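Local structure of DR2417 (Deinococcus radiodurans, 4XWW) at residues Val249-Asn254 with Val376-His381; Lys275-Ala280 with Gly284-Pro289; Val309-Gly312 with Met318-Leu321; Ser343-Pro348 with Val369-Tyr374. The protein probably degrades and matures RNA as a metal-dependent 5'-3' exonuclease, possibly with endonuclease activity, and belongs to the RNase J group of the metallo-beta-lactamase superfamily. One frame throughout, in Å; residues are numbered along the deposited sequence.

In the fold
Along the chain, contact 1 opens first and closes last, with contacts 2, 3 and 4 following one another in between. The five-stranded parallel sheet of the beta-CASP region relates them: contact 3 leaves the end of strand 306-310, contact 4 joins the loops after strands 339-342 and 367-369, and contact 1 ties helix 249-261 to the loop before helix 384-394. Contact 2 ends helix 271-282. Contact 1 touches contacts 4 and 2, with centres about 12 Å and about 14 Å apart. Contact 3 lies about 17 Å from contact 1, centre to centre, yet both bind RNA phosphates of chain C, at U6 and at U2 and U3, so loops at one sheet end grip several nucleotides.

Contact 1: Val249-Asn254 with Val376-His381; sequences VYRIQN and VHASGH. With nucleotides of chain C.
Arg251 reaches from helix 249-261 to His377 and meets the imidazole at its edge, the guanidinium plane turned 77° from the ring. NH1 donates to His377 ND1 over 2.9 Å, with an N-H...N angle of 149°. The donor lies near the ring plane, and ND1 accepts because an arginine N-H can only give a proton. Arg251 can span the gap because its CG stands anti to the backbone N and the chain then bends at chi2 and chi3; His377 CA lies over one guanidinium face. The Ala378 carbonyl sits at the guanidinium edge, its O 3.0 Å from Arg251 NH2. Glu222, in a salt bridge with Arg251 NE, probably offsets the buried charge, and with Ser343 OG bonded to NH1 it helps fix the rotation of the group.

Within this loop, residues 377-381 are predicted to bind substrate, and here they meet the RNA directly. With ND1 occupied by arginine, the other edge nitrogen of His377, NE2, is hydrogen-bonded to O3' of U1 of chain C at 2.8 Å. Gly380 follows, its backbone N giving a nearly straight bond (172°) to OP1 of U2 of chain C. His381, the predicted proton acceptor, uses NE2 to donate to OP1 of U3 of chain C over 2.7 Å, while Asp209 holds its ND1. An ST turn shapes this end of the loop: His381 N donates to Ser379 OG, 2.9 Å away, although the position of that hydroxyl is less certain.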
# COMPACT_ATOMS: atom_id res chain seq x y z
N VAL A 249 -25.27 4.76 4.02
CA VAL A 249 -26.47 5.39 4.54
C VAL A 249 -26.94 4.78 5.85
O VAL A 249 -27.36 5.53 6.73
CB VAL A 249 -27.63 5.33 3.52
CG1 VAL A 249 -28.84 6.06 4.07
CG2 VAL A 249 -27.19 5.95 2.18
N TYR A 250 -26.89 3.46 6.00
CA TYR A 250 -27.30 2.87 7.28
C TYR A 250 -26.43 3.38 8.44
O TYR A 250 -26.95 3.80 9.48
CB TYR A 250 -27.23 1.35 7.27
CG TYR A 250 -28.07 0.69 6.22
CD1 TYR A 250 -29.35 1.14 5.91
CD2 TYR A 250 -27.58 -0.41 5.53
CE1 TYR A 250 -30.12 0.50 4.91
CE2 TYR A 250 -28.32 -1.05 4.57
CZ TYR A 250 -29.58 -0.60 4.26
OH TYR A 250 -30.28 -1.26 3.28
N ARG A 251 -25.12 3.27 8.27
CA ARG A 251 -24.14 3.77 9.24
C ARG A 251 -24.41 5.23 9.62
O ARG A 251 -24.47 5.58 10.81
CB ARG A 251 -22.73 3.63 8.66
CG ARG A 251 -21.55 4.01 9.60
CD ARG A 251 -21.15 2.88 10.55
NE ARG A 251 -20.94 1.60 9.87
CZ ARG A 251 -19.82 1.22 9.26
NH1 ARG A 251 -18.73 2.02 9.25
NH2 ARG A 251 -19.78 0.02 8.67
N ILE A 252 -24.56 6.08 8.61
CA ILE A 252 -24.77 7.50 8.86
C ILE A 252 -26.11 7.74 9.56
O ILE A 252 -26.19 8.52 10.49
CB ILE A 252 -24.67 8.31 7.57
CG1 ILE A 252 -23.24 8.21 7.03
CG2 ILE A 252 -25.01 9.76 7.85
CD1 ILE A 252 -23.05 8.75 5.61
N GLN A 253 -27.17 7.06 9.12
CA GLN A 253 -28.46 7.25 9.77
C GLN A 253 -28.38 6.86 11.25
O GLN A 253 -28.86 7.58 12.13
CB GLN A 253 -29.57 6.44 9.10
CG GLN A 253 -30.91 6.55 9.84
CD GLN A 253 -31.56 7.92 9.70
OE1 GLN A 253 -31.51 8.54 8.63
NE2 GLN A 253 -32.19 8.40 10.77
N ASN A 254 -27.74 5.73 11.52
CA ASN A 254 -27.60 5.30 12.91
C ASN A 254 -26.78 6.31 13.73
O ASN A 254 -27.07 6.53 14.90
CB ASN A 254 -26.98 3.90 12.97
CG ASN A 254 -27.92 2.82 12.44
OD1 ASN A 254 -29.15 2.97 12.47
ND2 ASN A 254 -27.35 1.71 11.99
N VAL A 376 -15.60 -0.23 15.11
CA VAL A 376 -16.44 0.85 14.64
C VAL A 376 -16.70 0.76 13.13
O VAL A 376 -17.12 1.72 12.50
CB VAL A 376 -15.83 2.23 15.00
CG1 VAL A 376 -15.87 2.43 16.51
CG2 VAL A 376 -14.40 2.35 14.48
N HIS A 377 -16.44 -0.41 12.56
CA HIS A 377 -16.79 -0.66 11.16
C HIS A 377 -17.19 -2.10 10.93
O HIS A 377 -16.57 -3.01 11.48
CB HIS A 377 -15.60 -0.32 10.26
CG HIS A 377 -15.87 -0.55 8.81
ND1 HIS A 377 -16.74 0.23 8.07
CD2 HIS A 377 -15.37 -1.46 7.95
CE1 HIS A 377 -16.78 -0.21 6.83
NE2 HIS A 377 -15.94 -1.23 6.72
N ALA A 378 -18.21 -2.29 10.09
CA ALA A 378 -18.58 -3.60 9.57
C ALA A 378 -18.54 -3.57 8.07
O ALA A 378 -19.09 -2.67 7.44
CB ALA A 378 -19.99 -4.00 10.05
N SER A 379 -17.90 -4.57 7.48
CA SER A 379 -17.87 -4.74 6.02
C SER A 379 -19.27 -4.82 5.41
O SER A 379 -20.21 -5.31 6.04
CB SER A 379 -17.07 -6.01 5.67
OG SER A 379 -17.10 -6.28 4.27
N GLY A 380 -19.39 -4.34 4.18
CA GLY A 380 -20.61 -4.54 3.42
C GLY A 380 -20.72 -5.95 2.84
O GLY A 380 -21.73 -6.26 2.21
N HIS A 381 -19.69 -6.78 3.00
CA HIS A 381 -19.72 -8.07 2.30
C HIS A 381 -19.68 -9.28 3.24
O HIS A 381 -19.02 -9.27 4.29
CB HIS A 381 -18.58 -8.17 1.28
CG HIS A 381 -18.56 -7.07 0.26
ND1 HIS A 381 -19.15 -7.21 -0.98
CD2 HIS A 381 -18.03 -5.83 0.29
CE1 HIS A 381 -18.97 -6.10 -1.68
NE2 HIS A 381 -18.29 -5.25 -0.93
P U C 2 -15.80 -3.23 3.22
OP1 U C 2 -17.09 -2.53 3.05
OP2 U C 2 -15.78 -4.70 3.43
O5' U C 2 -14.86 -2.95 1.96
C5' U C 2 -14.69 -1.62 1.43
C4' U C 2 -14.58 -1.67 -0.07
O4' U C 2 -13.28 -2.20 -0.46
C3' U C 2 -15.62 -2.52 -0.79
O3' U C 2 -16.03 -1.84 -1.97
C2' U C 2 -14.83 -3.76 -1.20
O2' U C 2 -15.36 -4.41 -2.33
C1' U C 2 -13.46 -3.15 -1.49
N1 U C 2 -12.35 -4.11 -1.46
C2 U C 2 -11.39 -4.00 -2.44
O2 U C 2 -11.42 -3.15 -3.31
N3 U C 2 -10.38 -4.93 -2.36
C4 U C 2 -10.23 -5.93 -1.42
O4 U C 2 -9.26 -6.68 -1.49
C5 U C 2 -11.27 -5.97 -0.44
C6 U C 2 -12.27 -5.08 -0.49
O3' U C 1 -15.00 -2.55 4.44
P U C 3 -17.56 -1.86 -2.40
OP1 U C 3 -18.33 -2.58 -1.35
OP2 U C 3 -17.65 -2.30 -3.81
O5' U C 3 -17.97 -0.32 -2.30
C5' U C 3 -17.74 0.42 -1.09
C4' U C 3 -17.19 1.78 -1.42
O4' U C 3 -15.75 1.70 -1.55
C3' U C 3 -17.71 2.39 -2.73
O3' U C 3 -18.01 3.76 -2.54
C2' U C 3 -16.54 2.21 -3.69
O2' U C 3 -16.49 3.19 -4.71
C1' U C 3 -15.35 2.35 -2.74
N1 U C 3 -14.13 1.71 -3.24
C2 U C 3 -12.96 2.45 -3.24
O2 U C 3 -12.91 3.60 -2.82
N3 U C 3 -11.87 1.80 -3.73
C4 U C 3 -11.81 0.51 -4.22
O4 U C 3 -10.74 0.06 -4.63
C5 U C 3 -13.06 -0.19 -4.20
C6 U C 3 -14.15 0.42 -3.72

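Contact 2: Lys275-Ala280 with Gly284-Pro289; sequences KYAQAA and GHMNPP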
# COMPACT_ATOMS: atom_id res chain seq x y z
N LYS A 275 -23.98 15.17 -1.09
CA LYS A 275 -24.57 14.56 -2.27
C LYS A 275 -25.34 13.28 -1.94
O LYS A 275 -26.49 13.14 -2.34
CB LYS A 275 -23.50 14.26 -3.32
CG LYS A 275 -24.03 13.44 -4.50
CD LYS A 275 -22.94 13.05 -5.47
CE LYS A 275 -22.74 11.55 -5.51
NZ LYS A 275 -21.33 11.18 -5.22
N TYR A 276 -24.71 12.35 -1.23
CA TYR A 276 -25.38 11.10 -0.90
C TYR A 276 -26.52 11.32 0.07
O TYR A 276 -27.56 10.66 -0.03
CB TYR A 276 -24.40 10.05 -0.36
CG TYR A 276 -23.65 9.37 -1.46
CD1 TYR A 276 -24.20 8.29 -2.14
CD2 TYR A 276 -22.41 9.83 -1.86
CE1 TYR A 276 -23.52 7.67 -3.17
CE2 TYR A 276 -21.72 9.21 -2.89
CZ TYR A 276 -22.28 8.14 -3.55
OH TYR A 276 -21.58 7.55 -4.58
N ALA A 277 -26.34 12.26 1.00
CA ALA A 277 -27.39 12.58 1.97
C ALA A 277 -28.64 13.08 1.23
O ALA A 277 -29.77 12.75 1.59
CB ALA A 277 -26.90 13.61 2.98
N GLN A 278 -28.41 13.87 0.19
CA GLN A 278 -29.50 14.41 -0.61
C GLN A 278 -30.28 13.29 -1.28
O GLN A 278 -31.50 13.26 -1.20
CB GLN A 278 -28.99 15.39 -1.65
CG GLN A 278 -28.79 16.79 -1.12
CD GLN A 278 -28.25 17.73 -2.18
OE1 GLN A 278 -28.16 17.38 -3.36
NE2 GLN A 278 -27.89 18.94 -1.77
N ALA A 279 -29.55 12.39 -1.94
CA ALA A 279 -30.15 11.25 -2.62
C ALA A 279 -30.86 10.31 -1.64
O ALA A 279 -31.95 9.83 -1.93
CB ALA A 279 -29.09 10.49 -3.42
N ALA A 280 -30.21 10.03 -0.50
CA ALA A 280 -30.81 9.16 0.51
C ALA A 280 -32.09 9.77 1.08
O ALA A 280 -33.07 9.08 1.29
CB ALA A 280 -29.82 8.87 1.62
N GLY A 284 -36.08 8.41 0.80
CA GLY A 284 -36.61 7.95 2.07
C GLY A 284 -35.72 7.09 2.95
O GLY A 284 -36.18 6.54 3.95
N HIS A 285 -34.44 6.96 2.59
CA HIS A 285 -33.54 6.11 3.36
C HIS A 285 -32.84 6.84 4.50
O HIS A 285 -32.32 6.21 5.41
CB HIS A 285 -32.49 5.47 2.44
CG HIS A 285 -33.09 4.61 1.39
ND1 HIS A 285 -33.67 3.39 1.66
CD2 HIS A 285 -33.23 4.80 0.05
CE1 HIS A 285 -34.14 2.86 0.55
NE2 HIS A 285 -33.88 3.70 -0.45
N MET A 286 -32.85 8.16 4.43
CA MET A 286 -32.21 8.97 5.47
C MET A 286 -33.20 9.98 6.01
O MET A 286 -33.81 10.73 5.25
CB MET A 286 -30.97 9.68 4.95
CG MET A 286 -30.13 10.33 6.04
SD MET A 286 -28.71 11.24 5.39
CE MET A 286 -27.62 9.86 4.96
N ASN A 287 -33.34 10.01 7.34
CA ASN A 287 -34.29 10.88 8.01
C ASN A 287 -33.66 11.48 9.26
O ASN A 287 -33.71 10.90 10.33
CB ASN A 287 -35.56 10.10 8.36
CG ASN A 287 -36.22 9.48 7.14
OD1 ASN A 287 -36.96 10.16 6.43
ND2 ASN A 287 -35.96 8.20 6.89
N PRO A 288 -33.04 12.65 9.11
CA PRO A 288 -32.37 13.29 10.24
C PRO A 288 -33.40 13.70 11.29
O PRO A 288 -34.36 14.38 10.95
CB PRO A 288 -31.68 14.52 9.62
CG PRO A 288 -31.68 14.26 8.15
CD PRO A 288 -32.87 13.41 7.86
N PRO A 289 -33.20 13.28 12.54
CA PRO A 289 -34.15 13.58 13.61
C PRO A 289 -34.14 15.06 13.98
O PRO A 289 -35.12 15.59 14.49
CB PRO A 289 -33.66 12.70 14.78
CG PRO A 289 -32.23 12.38 14.45
CD PRO A 289 -32.13 12.36 12.97
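A Schellman motif ends helix 271-282, and Gly284 is its C-prime residue. Its phi of 78° turns the chain back, a conformation glycine adopts easily because it carries no CB. The carbonyl of Ala280 then takes two backbone donors on the same face of its plane. His285 N comes to Ala280 O at 2.8 Å, tilted 24° from the carbonyl plane, whereas Met286 N makes a longer bond of 3.3 Å to the same oxygen from well above that plane.

The turn also folds Met286 back against the helix. With CG anti to its backbone N (chi1 -170°), the side chain extends along the helix surface until it bends at chi3. Its CB packs on Ala280 CB at 3.6 Å, and SD rests 3.8 Å from Ala277 CB. Alanines suit these two places because their short side chains let the flexible thioether lie close to the helix.

Beyond the turn, Asn287 N is hydrogen-bonded to Gln253 of helix 249-261. Ile252 and Gln253 of that helix also pack on Met286, while Val249 packs on Ala280. Leu114 of helix 109-122 meets Tyr276 and Ala279, placing the end of helix 271-282 between these two neighbouring helices.

Contact 3: Val309-Gly312 with Met318-Leu321; sequences VCTG and MAVL. With nucleotides of chain C.
Thr311 and Val320 meet where strand 306-310 of the parallel beta-CASP sheet runs through a loop into helix 320-326, a strand-loop-helix connection whose turn lies on the bound RNA. Ala319 holds the N-cap position but has no side-chain oxygen, and Thr311 meets the first N-H groups of the helix from across the loop.

Among the polar contacts, Thr311 acts twice on the protein. Its OG1 accepts from Val320 N over 3.2 Å at 162°, and its carbonyl O accepts from Leu321 N at 3.0 Å. The same hydroxyl donates to OP1 of U6 of chain C at 2.6 Å. A chi1 of 52° places OG1 between the backbone N and the carbonyl carbon, where it can meet both the helix and the phosphate. Threonine suits the place because one oxygen accepts from the backbone while giving its proton to RNA; the helix N-terminus may further favour the negative phosphate.

The apolar contacts are close. Cys310 CB packs on Val320 CG1 at 3.8 Å. Leu321 turns towards the sheet, where Val340 and Leu342 of strand 339-342 pack on it. Gly312 has no side chain, which lets Ala319 and Leu321 close in on it, and its phi of 116° is one that glycine takes readily.

Ala319 is also small: its methyl carbon CB lies 3.4 Å from Gly312 CA and 3.3 Å from O3' of U5 of chain C.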
# COMPACT_ATOMS: atom_id res chain seq x y z
N VAL A 309 -19.81 14.75 10.55
CA VAL A 309 -19.71 13.55 9.71
C VAL A 309 -19.02 14.01 8.43
O VAL A 309 -19.53 14.88 7.75
CB VAL A 309 -21.09 12.94 9.41
CG1 VAL A 309 -20.94 11.69 8.57
CG2 VAL A 309 -21.81 12.62 10.70
N CYS A 310 -17.83 13.46 8.16
CA CYS A 310 -16.88 14.01 7.18
C CYS A 310 -16.45 13.03 6.08
O CYS A 310 -16.31 11.84 6.32
CB CYS A 310 -15.59 14.46 7.89
SG CYS A 310 -15.74 15.52 9.35
N THR A 311 -16.18 13.56 4.88
CA THR A 311 -15.56 12.80 3.81
C THR A 311 -14.09 12.53 4.13
O THR A 311 -13.48 13.25 4.91
CB THR A 311 -15.64 13.56 2.51
OG1 THR A 311 -15.12 14.88 2.70
CG2 THR A 311 -17.10 13.67 2.02
N GLY A 312 -13.53 11.51 3.48
CA GLY A 312 -12.11 11.27 3.58
C GLY A 312 -11.68 9.97 4.23
O GLY A 312 -10.52 9.86 4.61
N MET A 318 -7.37 15.76 -0.06
CA MET A 318 -8.21 16.93 -0.30
C MET A 318 -9.64 16.76 0.22
O MET A 318 -10.46 17.68 0.08
CB MET A 318 -8.25 17.26 -1.79
CG MET A 318 -6.94 17.77 -2.32
SD MET A 318 -6.45 19.26 -1.44
CE MET A 318 -4.76 18.85 -1.03
N ALA A 319 -9.96 15.60 0.78
CA ALA A 319 -11.26 15.45 1.41
C ALA A 319 -11.20 16.13 2.77
O ALA A 319 -10.16 16.65 3.16
CB ALA A 319 -11.65 13.99 1.55
N VAL A 320 -12.31 16.12 3.50
CA VAL A 320 -12.40 16.94 4.70
C VAL A 320 -11.45 16.45 5.80
O VAL A 320 -10.68 17.25 6.35
CB VAL A 320 -13.86 17.00 5.22
CG1 VAL A 320 -13.90 17.60 6.62
CG2 VAL A 320 -14.68 17.82 4.27
N LEU A 321 -11.47 15.16 6.09
CA LEU A 321 -10.58 14.64 7.11
C LEU A 321 -9.11 14.95 6.76
O LEU A 321 -8.34 15.40 7.61
CB LEU A 321 -10.78 13.15 7.30
CG LEU A 321 -9.89 12.60 8.41
CD1 LEU A 321 -10.20 13.24 9.77
CD2 LEU A 321 -10.04 11.10 8.46
P U C 6 -14.96 15.42 -0.76
OP1 U C 6 -14.76 16.20 0.49
OP2 U C 6 -16.33 15.02 -1.19
O5' U C 6 -14.34 16.24 -1.97
C5' U C 6 -12.96 16.59 -2.01
C4' U C 6 -12.58 17.15 -3.36
O4' U C 6 -12.76 16.12 -4.37
C3' U C 6 -13.43 18.31 -3.85
O3' U C 6 -13.04 19.55 -3.31
C2' U C 6 -13.28 18.21 -5.37
O2' U C 6 -12.02 18.73 -5.78
C1' U C 6 -13.26 16.70 -5.57
N1 U C 6 -14.61 16.16 -5.84
C2 U C 6 -15.04 16.15 -7.15
O2 U C 6 -14.35 16.55 -8.07
N3 U C 6 -16.30 15.64 -7.35
C4 U C 6 -17.17 15.16 -6.39
O4 U C 6 -18.28 14.74 -6.73
C5 U C 6 -16.66 15.21 -5.06
C6 U C 6 -15.43 15.70 -4.84
P U C 5 -16.53 8.94 -0.73
OP1 U C 5 -15.52 8.06 -0.12
OP2 U C 5 -17.65 9.44 0.09
O5' U C 5 -15.79 10.20 -1.36
C5' U C 5 -15.09 11.11 -0.50
C4' U C 5 -13.92 11.74 -1.22
O4' U C 5 -13.61 10.99 -2.43
C3' U C 5 -14.14 13.15 -1.73
O3' U C 5 -14.05 14.12 -0.69
C2' U C 5 -13.04 13.27 -2.77
O2' U C 5 -11.77 13.47 -2.20
C1' U C 5 -13.11 11.89 -3.42
N1 U C 5 -14.02 11.86 -4.57
C2 U C 5 -13.52 12.30 -5.78
O2 U C 5 -12.37 12.67 -5.92
N3 U C 5 -14.41 12.26 -6.82
C4 U C 5 -15.73 11.86 -6.78
O4 U C 5 -16.41 11.90 -7.81
C5 U C 5 -16.18 11.44 -5.49
C6 U C 5 -15.33 11.46 -4.45

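Contact 4: Ser343-Pro348 with Val369-Tyr374; sequences SSNPIP and VYPPTY. With nucleotides of chain C.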
# COMPACT_ATOMS: atom_id res chain seq x y z
N SER A 343 -14.62 5.40 10.95
CA SER A 343 -15.61 4.33 10.87
C SER A 343 -15.47 3.65 9.52
O SER A 343 -16.36 3.74 8.67
CB SER A 343 -17.02 4.90 11.08
OG SER A 343 -18.00 3.87 11.23
N SER A 344 -14.36 2.95 9.34
CA SER A 344 -13.94 2.39 8.06
C SER A 344 -12.63 1.63 8.26
O SER A 344 -11.99 1.77 9.29
CB SER A 344 -13.73 3.47 7.00
OG SER A 344 -12.78 4.41 7.45
N ASN A 345 -12.27 0.82 7.27
CA ASN A 345 -11.00 0.14 7.21
C ASN A 345 -10.37 0.57 5.91
O ASN A 345 -11.07 0.74 4.92
CB ASN A 345 -11.16 -1.37 7.23
CG ASN A 345 -11.26 -1.95 8.62
OD1 ASN A 345 -10.56 -1.52 9.53
ND2 ASN A 345 -12.12 -2.95 8.77
N PRO A 346 -9.04 0.71 5.89
CA PRO A 346 -8.41 1.04 4.60
C PRO A 346 -8.59 -0.05 3.56
O PRO A 346 -8.35 -1.23 3.82
CB PRO A 346 -6.92 1.17 4.95
CG PRO A 346 -6.85 1.27 6.44
CD PRO A 346 -8.06 0.57 6.98
N ILE A 347 -9.04 0.34 2.39
CA ILE A 347 -9.12 -0.56 1.25
C ILE A 347 -7.69 -0.84 0.79
O ILE A 347 -6.86 0.06 0.78
CB ILE A 347 -9.97 0.08 0.14
CG1 ILE A 347 -11.40 0.29 0.65
CG2 ILE A 347 -9.94 -0.77 -1.13
CD1 ILE A 347 -12.23 1.17 -0.23
N PRO A 348 -7.39 -2.10 0.42
CA PRO A 348 -6.04 -2.45 -0.05
C PRO A 348 -5.50 -1.45 -1.05
O PRO A 348 -6.18 -1.11 -2.03
CB PRO A 348 -6.26 -3.82 -0.69
CG PRO A 348 -7.36 -4.42 0.11
CD PRO A 348 -8.28 -3.28 0.48
N VAL A 369 -9.69 7.13 16.99
CA VAL A 369 -10.47 5.92 17.22
C VAL A 369 -10.68 5.19 15.90
O VAL A 369 -11.27 5.75 14.97
CB VAL A 369 -11.84 6.28 17.87
CG1 VAL A 369 -12.72 5.05 17.98
CG2 VAL A 369 -11.62 6.90 19.24
N TYR A 370 -10.21 3.95 15.83
CA TYR A 370 -10.33 3.16 14.58
C TYR A 370 -10.23 1.67 14.85
O TYR A 370 -9.81 1.26 15.94
CB TYR A 370 -9.24 3.57 13.57
CG TYR A 370 -7.87 3.67 14.22
CD1 TYR A 370 -7.13 2.53 14.52
CD2 TYR A 370 -7.34 4.90 14.55
CE1 TYR A 370 -5.88 2.63 15.13
CE2 TYR A 370 -6.10 5.01 15.15
CZ TYR A 370 -5.37 3.88 15.44
OH TYR A 370 -4.15 4.02 16.06
N PRO A 371 -10.63 0.84 13.87
CA PRO A 371 -10.47 -0.61 14.04
C PRO A 371 -9.01 -0.99 13.88
O PRO A 371 -8.31 -0.30 13.15
CB PRO A 371 -11.31 -1.21 12.91
CG PRO A 371 -12.18 -0.08 12.44
CD PRO A 371 -11.37 1.15 12.63
N PRO A 372 -8.59 -2.10 14.47
CA PRO A 372 -9.39 -3.05 15.23
C PRO A 372 -9.51 -2.71 16.72
O PRO A 372 -10.27 -3.37 17.42
CB PRO A 372 -8.64 -4.37 15.04
CG PRO A 372 -7.25 -3.94 14.89
CD PRO A 372 -7.26 -2.65 14.14
N THR A 373 -8.78 -1.70 17.18
CA THR A 373 -8.82 -1.29 18.57
C THR A 373 -10.25 -1.06 19.04
O THR A 373 -10.65 -1.49 20.11
CB THR A 373 -8.01 0.00 18.77
OG1 THR A 373 -6.73 -0.13 18.13
CG2 THR A 373 -7.82 0.29 20.24
N TYR A 374 -11.00 -0.36 18.21
CA TYR A 374 -12.41 -0.12 18.44
C TYR A 374 -13.21 -0.71 17.28
O TYR A 374 -12.87 -0.50 16.12
CB TYR A 374 -12.69 1.37 18.57
CG TYR A 374 -11.97 2.04 19.71
CD1 TYR A 374 -10.68 2.54 19.53
CD2 TYR A 374 -12.57 2.19 20.94
CE1 TYR A 374 -10.01 3.18 20.56
CE2 TYR A 374 -11.90 2.82 21.99
CZ TYR A 374 -10.62 3.31 21.78
OH TYR A 374 -9.96 3.93 22.81
P U C 2 -15.80 -3.23 3.22
OP1 U C 2 -17.09 -2.53 3.05
OP2 U C 2 -15.78 -4.70 3.43
O5' U C 2 -14.86 -2.95 1.96
C5' U C 2 -14.69 -1.62 1.43
C4' U C 2 -14.58 -1.67 -0.07
O4' U C 2 -13.28 -2.20 -0.46
C3' U C 2 -15.62 -2.52 -0.79
O3' U C 2 -16.03 -1.84 -1.97
C2' U C 2 -14.83 -3.76 -1.20
O2' U C 2 -15.36 -4.41 -2.33
C1' U C 2 -13.46 -3.15 -1.49
N1 U C 2 -12.35 -4.11 -1.46
C2 U C 2 -11.39 -4.00 -2.44
O2 U C 2 -11.42 -3.15 -3.31
N3 U C 2 -10.38 -4.93 -2.36
C4 U C 2 -10.23 -5.93 -1.42
O4 U C 2 -9.26 -6.68 -1.49
C5 U C 2 -11.27 -5.97 -0.44
C6 U C 2 -12.27 -5.08 -0.49
P U C 3 -17.56 -1.86 -2.40
OP1 U C 3 -18.33 -2.58 -1.35
OP2 U C 3 -17.65 -2.30 -3.81
O5' U C 3 -17.97 -0.32 -2.30
C5' U C 3 -17.74 0.42 -1.09
C4' U C 3 -17.19 1.78 -1.42
O4' U C 3 -15.75 1.70 -1.55
C3' U C 3 -17.71 2.39 -2.73
O3' U C 3 -18.01 3.76 -2.54
C2' U C 3 -16.54 2.21 -3.69
O2' U C 3 -16.49 3.19 -4.71
C1' U C 3 -15.35 2.35 -2.74
N1 U C 3 -14.13 1.71 -3.24
C2 U C 3 -12.96 2.45 -3.24
O2 U C 3 -12.91 3.60 -2.82
N3 U C 3 -11.87 1.80 -3.73
C4 U C 3 -11.81 0.51 -4.22
O4 U C 3 -10.74 0.06 -4.63
C5 U C 3 -13.06 -0.19 -4.20
C6 U C 3 -14.15 0.42 -3.72
O HOH W 1 -8.42 -0.18 10.50
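Packing between Asn345 and Pro371 joins two loops at the end of the parallel beta-CASP sheet, one after strand 339-342 and the other after strand 367-369. The side chains cross obliquely, and Asn345 OD1 approaches the CB-CG side of the ring, 3.5 Å from Pro371 CB. The Ser344 carbonyl O comes equally near to Pro371 CD. Proline suits this place because its ring offers a compact set of carbons to two oxygens.

The polar link is made through water. One molecule donates to Asn345 OD1 at 2.7 Å and to Pro371 O at 2.7 Å, using both of its protons to join a side-chain amide to a backbone carbonyl. Asn345 turns its CG anti to its carbonyl carbon (chi1 -86°), which brings the amide oxygen to both the ring and the water.

RNA contacts come from the same loop further on. Ile347 CG1 packs on the ribose of U2 of chain C, 3.3 Å from O4', and CD1 meets the U3 base of chain C. Pro348 CG lies 3.4 Å from O4 of U2 of chain C.

Asn345 OD1 and Pro371 O are both used as acceptors here, and the water between them supplies the two protons that join the loops, while the RNA is met here by apolar carbon surface.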